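Local atomic coordinates of endoglucanase (PDB entry 2C4X), a protein that probably hydrolyses cellulose as part of the cellulosome, this chain being its C-terminal PKD domain and the CBM44 module that recognises beta-glucan chains and xyloglucan. Residues A[6-11]-A[35-40]; A[12-17]-A[27-32]; A[42-47]-A[75-80]. The protein carries 1 engineered substitution. All blocks are in the same frame, centred on the assembly; numbering follows the deposited sequence.

Contact 1 (A[6-11]-A[35-40]); sequences ENQAPK and IDEDGT. With CA (calcium ion), chain B.
Lys11 and Ile35 form a hydrogen-bonded antiparallel pair, a single bridge between two otherwise irregular segments. Lys11 N donates to Ile35 O at 2.7 Å, and Ile35 N returns a bond to Lys11 O at 3.0 Å. The touching parts run 168° apart; the backbones are nearest at Pro10 and Asp36, 4.1 Å between CA atoms, and open to 6.5 Å between those of Gln8 and Asp38. The wider end holds a calcium ion. Segment 6-11 supplies Asn7 OD1 and the backbone carbonyl Gln8 O, while 35-40 supplies both carboxylate oxygens of Asp36 and one of Asp38, OD1 at 2.4 Å from the metal. Asn7 CG stands anti to the backbone N (chi1 178°), on the metal side; its side chain crosses that of Asp38 at about a right angle, amide and carboxylate planes nearly parallel, the oxygens meeting as fellow ligands. Asp38 also grips the other segment directly: its second oxygen, OD2, receives Gln8 N on the syn side, somewhat out of the carboxylate plane, at 2.8 Å and 171°, and water 1 donates to the same atom. Water 2 makes a further bridge, donating to Ala9 O and Asp36 OD1 and accepting from Glu37 N. Pro10 CB packs 3.6 Å from Asp36 OD1, and Gln8 OE1 lies 3.7 Å from Glu37 CB. Asp79 and water 3 complete a sevenfold shell of oxygen atoms. Three aspartates meet at this metal, so its charge probably offsets their mutual repulsion; the ion thereby pins the segment before strand 15-17 to the loop before strand 41-47.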
loop_
_atom_site.group_PDB
_atom_site.type_symbol
_atom_site.label_atom_id
_atom_site.label_comp_id
_atom_site.label_asym_id
_atom_site.label_seq_id
_atom_site.Cartn_x
_atom_site.Cartn_y
_atom_site.Cartn_z
ATOM N N GLU A 6 -32.829 -36.559 -5.586
ATOM C CA GLU A 6 -32.644 -35.099 -5.482
ATOM C C GLU A 6 -31.425 -34.517 -6.207
ATOM O O GLU A 6 -30.292 -34.959 -5.994
ATOM C CB GLU A 6 -32.606 -34.682 -4.006
ATOM C CG GLU A 6 -33.919 -34.127 -3.468
ATOM C CD GLU A 6 -34.062 -32.622 -3.687
ATOM O OE1 GLU A 6 -33.052 -31.889 -3.562
ATOM O OE2 GLU A 6 -35.198 -32.171 -3.969
ATOM N N ASN A 7 -31.666 -33.506 -7.039
ATOM C CA ASN A 7 -30.595 -32.832 -7.776
ATOM C C ASN A 7 -29.562 -32.162 -6.861
ATOM O O ASN A 7 -29.924 -31.377 -5.985
ATOM C CB ASN A 7 -31.176 -31.796 -8.750
ATOM C CG ASN A 7 -30.094 -31.040 -9.514
ATOM O OD1 ASN A 7 -29.081 -31.618 -9.909
ATOM N ND2 ASN A 7 -30.310 -29.754 -9.736
ATOM N N GLN A 8 -28.284 -32.480 -7.070
ATOM C CA GLN A 8 -27.191 -31.790 -6.379
ATOM C C GLN A 8 -26.881 -30.467 -7.063
ATOM O O GLN A 8 -26.784 -30.405 -8.306
ATOM C CB GLN A 8 -25.926 -32.649 -6.337
ATOM C CG GLN A 8 -26.072 -33.914 -5.536
ATOM C CD GLN A 8 -24.881 -34.841 -5.679
ATOM O OE1 GLN A 8 -23.740 -34.407 -5.850
ATOM N NE2 GLN A 8 -25.144 -36.125 -5.609
ATOM N N ALA A 9 -26.729 -29.416 -6.256
ATOM C CA ALA A 9 -26.328 -28.107 -6.770
ATOM C C ALA A 9 -24.872 -28.165 -7.240
ATOM O O ALA A 9 -24.065 -28.871 -6.652
ATOM C CB ALA A 9 -26.521 -27.018 -5.714
ATOM N N PRO A 10 -24.545 -27.441 -8.325
ATOM C CA PRO A 10 -23.189 -27.504 -8.852
ATOM C C PRO A 10 -22.199 -26.839 -7.887
ATOM O O PRO A 10 -22.615 -26.142 -6.955
ATOM C CB PRO A 10 -23.271 -26.722 -10.171
ATOM C CG PRO A 10 -24.490 -25.847 -10.044
ATOM C CD PRO A 10 -25.429 -26.548 -9.104
ATOM N N LYS A 11 -20.912 -27.064 -8.094
ATOM C CA LYS A 11 -19.902 -26.391 -7.276
ATOM C C LYS A 11 -19.279 -25.234 -8.049
ATOM O O LYS A 11 -18.849 -25.401 -9.189
ATOM C CB LYS A 11 -18.879 -27.390 -6.740
ATOM C CG LYS A 11 -19.549 -28.359 -5.725
ATOM C CD LYS A 11 -18.592 -29.177 -4.854
ATOM C CE LYS A 11 -17.957 -28.331 -3.722
ATOM N NZ LYS A 11 -18.906 -27.497 -2.880
ATOM N N ILE A 35 -18.024 -27.393 -11.292
ATOM C CA ILE A 35 -18.524 -28.670 -11.800
ATOM C C ILE A 35 -19.904 -28.998 -11.244
ATOM O O ILE A 35 -20.211 -28.674 -10.101
ATOM C CB ILE A 35 -17.499 -29.833 -11.527
ATOM C CG1 ILE A 35 -17.956 -31.144 -12.182
ATOM C CG2 ILE A 35 -17.208 -29.967 -10.024
ATOM C CD1 ILE A 35 -16.855 -32.223 -12.268
ATOM N N ASP A 36 -20.749 -29.594 -12.081
ATOM C CA ASP A 36 -21.951 -30.231 -11.593
ATOM C C ASP A 36 -21.686 -31.729 -11.535
ATOM O O ASP A 36 -21.332 -32.344 -12.543
ATOM C CB ASP A 36 -23.167 -29.925 -12.466
ATOM C CG ASP A 36 -24.459 -30.288 -11.783
ATOM O OD1 ASP A 36 -24.543 -30.110 -10.549
ATOM O OD2 ASP A 36 -25.399 -30.761 -12.454
ATOM N N GLU A 37 -21.847 -32.304 -10.348
ATOM C CA GLU A 37 -21.522 -33.703 -10.123
ATOM C C GLU A 37 -22.519 -34.682 -10.753
ATOM O O GLU A 37 -22.137 -35.797 -11.121
ATOM C CB GLU A 37 -21.359 -33.982 -8.623
ATOM C CG GLU A 37 -20.424 -32.996 -7.904
ATOM C CD GLU A 37 -18.955 -33.183 -8.262
ATOM O OE1 GLU A 37 -18.593 -34.203 -8.887
ATOM O OE2 GLU A 37 -18.150 -32.302 -7.899
ATOM N N ASP A 38 -23.782 -34.268 -10.873
ATOM C CA ASP A 38 -24.830 -35.165 -11.365
ATOM C C ASP A 38 -25.515 -34.637 -12.632
ATOM O O ASP A 38 -26.611 -35.077 -12.991
ATOM C CB ASP A 38 -25.861 -35.457 -10.259
ATOM C CG ASP A 38 -26.612 -34.202 -9.803
ATOM O OD1 ASP A 38 -26.217 -33.091 -10.203
ATOM O OD2 ASP A 38 -27.590 -34.319 -9.033
ATOM N N GLY A 39 -24.862 -33.702 -13.313
ATOM C CA GLY A 39 -25.416 -33.109 -14.524
ATOM C C GLY A 39 -24.347 -32.298 -15.212
ATOM O O GLY A 39 -23.179 -32.688 -15.214
ATOM N N THR A 40 -24.749 -31.171 -15.793
ATOM C CA THR A 40 -23.822 -30.263 -16.454
ATOM C C THR A 40 -24.110 -28.818 -16.044
ATOM O O THR A 40 -25.216 -28.496 -15.615
ATOM C CB THR A 40 -23.897 -30.384 -18.001
ATOM O OG1 THR A 40 -25.239 -30.149 -18.436
ATOM C CG2 THR A 40 -23.470 -31.786 -18.469
HETATM CA CA CA B . -26.917 -30.891 -10.656
HETATM O O HOH W 1 -28.284 -36.663 -8.120
HETATM O O HOH W 2 -23.337 -31.164 -8.303
HETATM O O HOH W 3 -28.166 -31.329 -12.680
#

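Contact 2 (A[12-17]-A[27-32]); sequences AIFTFS and VVFNAS
Phe29 packs against both Phe14 and Phe16 from the neighbouring strand, the three forming an aromatic cluster with side chains side by side and pointing the same way. Phe14 CE2 reaches the edge of the Phe29 ring, near its plane, 3.8 Å from Phe29 CD2; the Phe14 and Phe29 planes are inclined at 68°, an oblique pair. Phe16 CB comes in obliquely, 3.6 Å from Phe29 CD2, and its ring follows, Phe16 CD2 lying 4.0 Å from Phe29 CE2. One face of Phe29 carries Val27 CG1, displaced toward the rim; this methyl, anti to the backbone N of Val27 (chi1 180°), also touches Phe16 CB at 3.8 Å. The backbones beneath form the antiparallel hairpin of strands 15-17 and 27-30, in which 15-17 is the edge and 27-30 the middle of a three-stranded sheet in the sandwich of the PKD domain. Thr15 with Asn30 and Ser17 with Val28 are hydrogen-bonded pairs, Phe16 with Phe29 the non-hydrogen-bonded pair between them. The bond Val28 N to Ser17 O measures 2.7 Å. Inward, the ring of Phe14 meets Trp46 and Phe87 edge-to-face and also touches Leu75, linking the hairpin to the facing sheet. Thr15 and Asn30 project from the other side of the hairpin, side by side. Past the last bridge, Ala31 CB packs against Phe14 CB, and Asn30 closes an Asx turn: its OD1 accepts from Ser32 N at 2.9 Å and from Ser32 OG at 2.7 Å.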
loop_
_atom_site.group_PDB
_atom_site.type_symbol
_atom_site.label_atom_id
_atom_site.label_comp_id
_atom_site.label_asym_id
_atom_site.label_seq_id
_atom_site.Cartn_x
_atom_site.Cartn_y
_atom_site.Cartn_z
ATOM N N ALA A 12 -19.307 -24.056 -7.432
ATOM C CA ALA A 12 -18.854 -22.819 -8.040
ATOM C C ALA A 12 -17.505 -22.416 -7.447
ATOM O O ALA A 12 -17.312 -22.384 -6.221
ATOM C CB ALA A 12 -19.880 -21.714 -7.828
ATOM N N ILE A 13 -16.559 -22.122 -8.323
ATOM C CA ILE A 13 -15.236 -21.674 -7.889
ATOM C C ILE A 13 -14.588 -20.971 -9.070
ATOM O O ILE A 13 -14.856 -21.305 -10.227
ATOM C CB ILE A 13 -14.335 -22.856 -7.405
ATOM C CG1 ILE A 13 -13.086 -22.319 -6.676
ATOM C CG2 ILE A 13 -13.961 -23.762 -8.584
ATOM C CD1 ILE A 13 -12.307 -23.350 -5.873
ATOM N N PHE A 14 -13.753 -19.985 -8.775
ATOM C CA PHE A 14 -12.942 -19.375 -9.812
ATOM C C PHE A 14 -11.626 -18.866 -9.277
ATOM O O PHE A 14 -11.480 -18.648 -8.073
ATOM C CB PHE A 14 -13.712 -18.261 -10.549
ATOM C CG PHE A 14 -13.959 -17.024 -9.720
ATOM C CD1 PHE A 14 -15.133 -16.889 -8.976
ATOM C CD2 PHE A 14 -13.032 -15.984 -9.706
ATOM C CE1 PHE A 14 -15.371 -15.734 -8.216
ATOM C CE2 PHE A 14 -13.255 -14.834 -8.946
ATOM C CZ PHE A 14 -14.423 -14.708 -8.204
ATOM N N THR A 15 -10.668 -18.712 -10.194
ATOM C CA THR A 15 -9.427 -17.993 -9.948
ATOM C C THR A 15 -9.330 -16.868 -10.993
ATOM O O THR A 15 -10.127 -16.817 -11.938
ATOM C CB THR A 15 -8.186 -18.914 -10.056
ATOM O OG1 THR A 15 -8.110 -19.457 -11.379
ATOM C CG2 THR A 15 -8.252 -20.061 -9.046
ATOM N N PHE A 16 -8.372 -15.959 -10.821
ATOM C CA PHE A 16 -8.158 -14.910 -11.816
ATOM C C PHE A 16 -6.676 -14.609 -11.983
ATOM O O PHE A 16 -5.867 -14.906 -11.107
ATOM C CB PHE A 16 -8.962 -13.628 -11.506
ATOM C CG PHE A 16 -8.687 -13.046 -10.144
ATOM C CD1 PHE A 16 -7.554 -12.255 -9.916
ATOM C CD2 PHE A 16 -9.561 -13.286 -9.091
ATOM C CE1 PHE A 16 -7.295 -11.724 -8.660
ATOM C CE2 PHE A 16 -9.304 -12.763 -7.815
ATOM C CZ PHE A 16 -8.167 -11.976 -7.605
ATOM N N SER A 17 -6.346 -14.025 -13.130
ATOM C CA SER A 17 -4.985 -13.654 -13.480
ATOM C C SER A 17 -5.038 -12.370 -14.323
ATOM O O SER A 17 -5.899 -12.264 -15.201
ATOM C CB SER A 17 -4.350 -14.785 -14.287
ATOM O OG SER A 17 -2.956 -14.586 -14.375
ATOM N N VAL A 27 -8.130 -8.802 -17.036
ATOM C CA VAL A 27 -8.124 -9.843 -16.021
ATOM C C VAL A 27 -8.875 -11.030 -16.620
ATOM O O VAL A 27 -9.979 -10.877 -17.135
ATOM C CB VAL A 27 -8.854 -9.390 -14.729
ATOM C CG1 VAL A 27 -8.838 -10.504 -13.671
ATOM C CG2 VAL A 27 -8.214 -8.128 -14.159
ATOM N N VAL A 28 -8.274 -12.212 -16.583
ATOM C CA VAL A 28 -8.988 -13.396 -17.025
ATOM C C VAL A 28 -9.523 -14.121 -15.803
ATOM O O VAL A 28 -8.752 -14.568 -14.961
ATOM C CB VAL A 28 -8.110 -14.338 -17.884
ATOM C CG1 VAL A 28 -8.884 -15.617 -18.229
ATOM C CG2 VAL A 28 -7.644 -13.630 -19.150
ATOM N N PHE A 29 -10.845 -14.221 -15.704
ATOM C CA PHE A 29 -11.476 -14.999 -14.645
ATOM C C PHE A 29 -11.718 -16.400 -15.171
ATOM O O PHE A 29 -12.244 -16.581 -16.272
ATOM C CB PHE A 29 -12.796 -14.349 -14.194
ATOM C CG PHE A 29 -12.611 -13.011 -13.530
ATOM C CD1 PHE A 29 -12.620 -11.835 -14.283
ATOM C CD2 PHE A 29 -12.421 -12.927 -12.153
ATOM C CE1 PHE A 29 -12.463 -10.583 -13.663
ATOM C CE2 PHE A 29 -12.242 -11.693 -11.521
ATOM C CZ PHE A 29 -12.266 -10.516 -12.277
ATOM N N ASN A 30 -11.329 -17.388 -14.379
ATOM C CA ASN A 30 -11.356 -18.769 -14.827
ATOM C C ASN A 30 -12.144 -19.637 -13.849
ATOM O O ASN A 30 -11.658 -19.979 -12.778
ATOM C CB ASN A 30 -9.917 -19.271 -15.002
ATOM C CG ASN A 30 -9.843 -20.634 -15.651
ATOM O OD1 ASN A 30 -10.718 -21.474 -15.463
ATOM N ND2 ASN A 30 -8.786 -20.862 -16.423
ATOM N N ALA A 31 -13.372 -19.979 -14.228
ATOM C CA ALA A 31 -14.244 -20.816 -13.401
ATOM C C ALA A 31 -14.209 -22.293 -13.805
ATOM O O ALA A 31 -15.146 -23.040 -13.512
ATOM C CB ALA A 31 -15.675 -20.288 -13.465
ATOM N N SER A 32 -13.137 -22.716 -14.467
ATOM C CA SER A 32 -13.091 -24.045 -15.083
ATOM C C SER A 32 -13.073 -25.219 -14.093
ATOM O O SER A 32 -13.357 -26.351 -14.483
ATOM C CB SER A 32 -11.930 -24.154 -16.074
ATOM O OG SER A 32 -10.696 -24.191 -15.387
#

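Contact 3 (A[42-47]-A[75-80]); sequences AYYVWD and LIVTDN. Engineered in segment 42-47: Val45 (natural residue Ala). With CA (calcium ion), chain B.
Leu75 packs over Trp46 in an antiparallel strand pair that carries a classic beta bulge at its calcium end. The methyl CD1 of Leu75 lies over the centre of the Trp46 six-membered ring, 3.7 Å from the centroid and 12° off the normal, a well-formed CH-pi contact. The same methyl reaches the edge of the Tyr44 ring, near its plane, while Val77 CG2 touches Tyr44 CD2 at 3.8 Å. On the opposite face of the sheet, Thr78 CB sits over one face of the Tyr43 ring, offset toward the rim, 4.0 Å from the centroid. Val45, an engineered residue, lies beside Ile76, CB to CB 4.4 Å. The backbone sets this register: Val45 and Ile76 exchange two bonds of 2.8 Å (N to O each way). At the bulge Ala42 and Tyr43 both face Thr78, whose O accepts Ala42 N at 2.7 Å and, weakly, Tyr43 N. Further out, Tyr44 pairs through its backbone with Ser56 and Trp46 with Gly54, on strand 53-56, and strand 84-93 flanks 69-79 within the four-stranded sheet. Beyond the bulge, Asp79 binds calcium through OD2 at 2.4 Å, while its OD1 accepts from Gln81 N and Ala83 N, which fix the carboxylate. Asn80 OD1 accepts from Thr40 N, and metal-bound water 3 donates to Asn80 OD1 at 2.8 Å.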
loop_
_atom_site.group_PDB
_atom_site.type_symbol
_atom_site.label_atom_id
_atom_site.label_comp_id
_atom_site.label_asym_id
_atom_site.label_seq_id
_atom_site.Cartn_x
_atom_site.Cartn_y
_atom_site.Cartn_z
ATOM N N ALA A 42 -25.018 -25.190 -16.998
ATOM C CA ALA A 42 -25.668 -24.500 -18.114
ATOM C C ALA A 42 -25.057 -23.123 -18.368
ATOM O O ALA A 42 -24.847 -22.735 -19.520
ATOM C CB ALA A 42 -27.165 -24.388 -17.882
ATOM N N TYR A 43 -24.772 -22.376 -17.303
ATOM C CA TYR A 43 -24.185 -21.058 -17.481
ATOM C C TYR A 43 -23.466 -20.520 -16.239
ATOM O O TYR A 43 -23.589 -21.057 -15.125
ATOM C CB TYR A 43 -25.197 -20.046 -18.067
ATOM C CG TYR A 43 -26.511 -19.971 -17.335
ATOM C CD1 TYR A 43 -26.653 -19.145 -16.222
ATOM C CD2 TYR A 43 -27.611 -20.724 -17.751
ATOM C CE1 TYR A 43 -27.863 -19.062 -15.536
ATOM C CE2 TYR A 43 -28.819 -20.664 -17.072
ATOM C CZ TYR A 43 -28.940 -19.820 -15.965
ATOM O OH TYR A 43 -30.128 -19.731 -15.270
ATOM N N TYR A 44 -22.677 -19.482 -16.487
ATOM C CA TYR A 44 -21.857 -18.811 -15.493
ATOM C C TYR A 44 -22.291 -17.363 -15.509
ATOM O O TYR A 44 -22.295 -16.734 -16.573
ATOM C CB TYR A 44 -20.376 -18.891 -15.896
ATOM C CG TYR A 44 -19.855 -20.299 -16.076
ATOM C CD1 TYR A 44 -20.101 -21.012 -17.259
ATOM C CD2 TYR A 44 -19.115 -20.926 -15.066
ATOM C CE1 TYR A 44 -19.648 -22.292 -17.420
ATOM C CE2 TYR A 44 -18.648 -22.210 -15.222
ATOM C CZ TYR A 44 -18.922 -22.893 -16.405
ATOM O OH TYR A 44 -18.460 -24.172 -16.585
ATOM N N VAL A 45 -22.660 -16.836 -14.345
ATOM C CA VAL A 45 -23.097 -15.445 -14.222
ATOM C C VAL A 45 -22.114 -14.724 -13.288
ATOM O O VAL A 45 -21.845 -15.197 -12.186
ATOM C CB VAL A 45 -24.547 -15.342 -13.681
ATOM C CG1 VAL A 45 -24.968 -13.873 -13.492
ATOM C CG2 VAL A 45 -25.530 -16.057 -14.621
ATOM N N TRP A 46 -21.575 -13.603 -13.756
ATOM C CA TRP A 46 -20.534 -12.857 -13.043
ATOM C C TRP A 46 -21.024 -11.472 -12.645
ATOM O O TRP A 46 -21.651 -10.777 -13.454
ATOM C CB TRP A 46 -19.326 -12.659 -13.954
ATOM C CG TRP A 46 -18.680 -13.924 -14.435
ATOM C CD1 TRP A 46 -18.980 -14.623 -15.572
ATOM C CD2 TRP A 46 -17.601 -14.620 -13.808
ATOM N NE1 TRP A 46 -18.162 -15.723 -15.683
ATOM C CE2 TRP A 46 -17.312 -15.753 -14.611
ATOM C CE3 TRP A 46 -16.871 -14.419 -12.624
ATOM C CZ2 TRP A 46 -16.301 -16.663 -14.290
ATOM C CZ3 TRP A 46 -15.869 -15.325 -12.300
ATOM C CH2 TRP A 46 -15.595 -16.438 -13.134
ATOM N N ASP A 47 -20.722 -11.074 -11.410
ATOM C CA ASP A 47 -20.922 -9.703 -10.964
ATOM C C ASP A 47 -19.517 -9.206 -10.635
ATOM O O ASP A 47 -18.866 -9.728 -9.731
ATOM C CB ASP A 47 -21.855 -9.650 -9.745
ATOM C CG ASP A 47 -22.103 -8.231 -9.245
ATOM O OD1 ASP A 47 -21.200 -7.374 -9.307
ATOM O OD2 ASP A 47 -23.219 -7.967 -8.763
ATOM N N LEU A 75 -19.433 -15.108 -8.529
ATOM C CA LEU A 75 -19.805 -16.020 -9.594
ATOM C C LEU A 75 -20.970 -16.868 -9.139
ATOM O O LEU A 75 -20.928 -17.453 -8.058
ATOM C CB LEU A 75 -18.634 -16.947 -9.949
ATOM C CG LEU A 75 -18.944 -18.198 -10.791
ATOM C CD1 LEU A 75 -19.282 -17.808 -12.243
ATOM C CD2 LEU A 75 -17.760 -19.182 -10.739
ATOM N N ILE A 76 -21.997 -16.952 -9.979
ATOM C CA ILE A 76 -23.053 -17.932 -9.804
ATOM C C ILE A 76 -23.025 -18.924 -10.974
ATOM O O ILE A 76 -23.034 -18.543 -12.148
ATOM C CB ILE A 76 -24.444 -17.275 -9.676
ATOM C CG1 ILE A 76 -24.496 -16.360 -8.445
ATOM C CG2 ILE A 76 -25.555 -18.341 -9.572
ATOM C CD1 ILE A 76 -25.709 -15.421 -8.410
ATOM N N VAL A 77 -23.005 -20.202 -10.620
ATOM C CA VAL A 77 -22.988 -21.293 -11.570
ATOM C C VAL A 77 -24.332 -22.011 -11.482
ATOM O O VAL A 77 -24.794 -22.346 -10.386
ATOM C CB VAL A 77 -21.806 -22.251 -11.233
ATOM C CG1 VAL A 77 -21.947 -23.573 -11.923
ATOM C CG2 VAL A 77 -20.479 -21.608 -11.595
ATOM N N THR A 78 -24.963 -22.244 -12.634
ATOM C CA THR A 78 -26.276 -22.863 -12.670
ATOM C C THR A 78 -26.213 -24.116 -13.522
ATOM O O THR A 78 -25.657 -24.094 -14.620
ATOM C CB THR A 78 -27.343 -21.874 -13.215
ATOM O OG1 THR A 78 -27.265 -20.654 -12.467
ATOM C CG2 THR A 78 -28.764 -22.440 -13.129
ATOM N N ASP A 79 -26.767 -25.208 -12.997
ATOM C CA ASP A 79 -26.768 -26.485 -13.710
ATOM C C ASP A 79 -27.962 -26.642 -14.671
ATOM O O ASP A 79 -28.813 -25.739 -14.781
ATOM C CB ASP A 79 -26.628 -27.671 -12.734
ATOM C CG ASP A 79 -27.870 -27.912 -11.893
ATOM O OD1 ASP A 79 -28.961 -27.444 -12.249
ATOM O OD2 ASP A 79 -27.764 -28.613 -10.867
ATOM N N ASN A 80 -27.999 -27.779 -15.370
ATOM C CA ASN A 80 -29.046 -28.103 -16.353
ATOM C C ASN A 80 -30.474 -28.203 -15.786
ATOM O O ASN A 80 -31.450 -28.181 -16.537
ATOM C CB ASN A 80 -28.688 -29.399 -17.105
ATOM C CG ASN A 80 -28.544 -30.607 -16.174
ATOM O OD1 ASN A 80 -27.665 -30.648 -15.319
ATOM N ND2 ASN A 80 -29.411 -31.599 -16.351
HETATM CA CA CA B . -26.917 -30.891 -10.656
HETATM O O HOH W 3 -28.166 -31.329 -12.680
#

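From the N terminus, the chain passes the calcium site in 6-11, runs directly into 12-17 and turns back through 27-32, where contact 2 closes the hairpin. Contact 1 closes next, at 35-40, so contact 2 is nested inside its loop. Contact 3 follows in series, closing a longer loop from 42-47 to 75-80. Contacts 1 and 3 share the calcium ion and water 3, and a probable hydrogen bond joins Asn80 N and Thr40 O. Contacts 2 and 3 meet in the core, Ala31 CB packing 3.6 Å from Leu75 CD2. The metal thus joins loops at one end of the PKD domain, and the apolar core joins its two sheets.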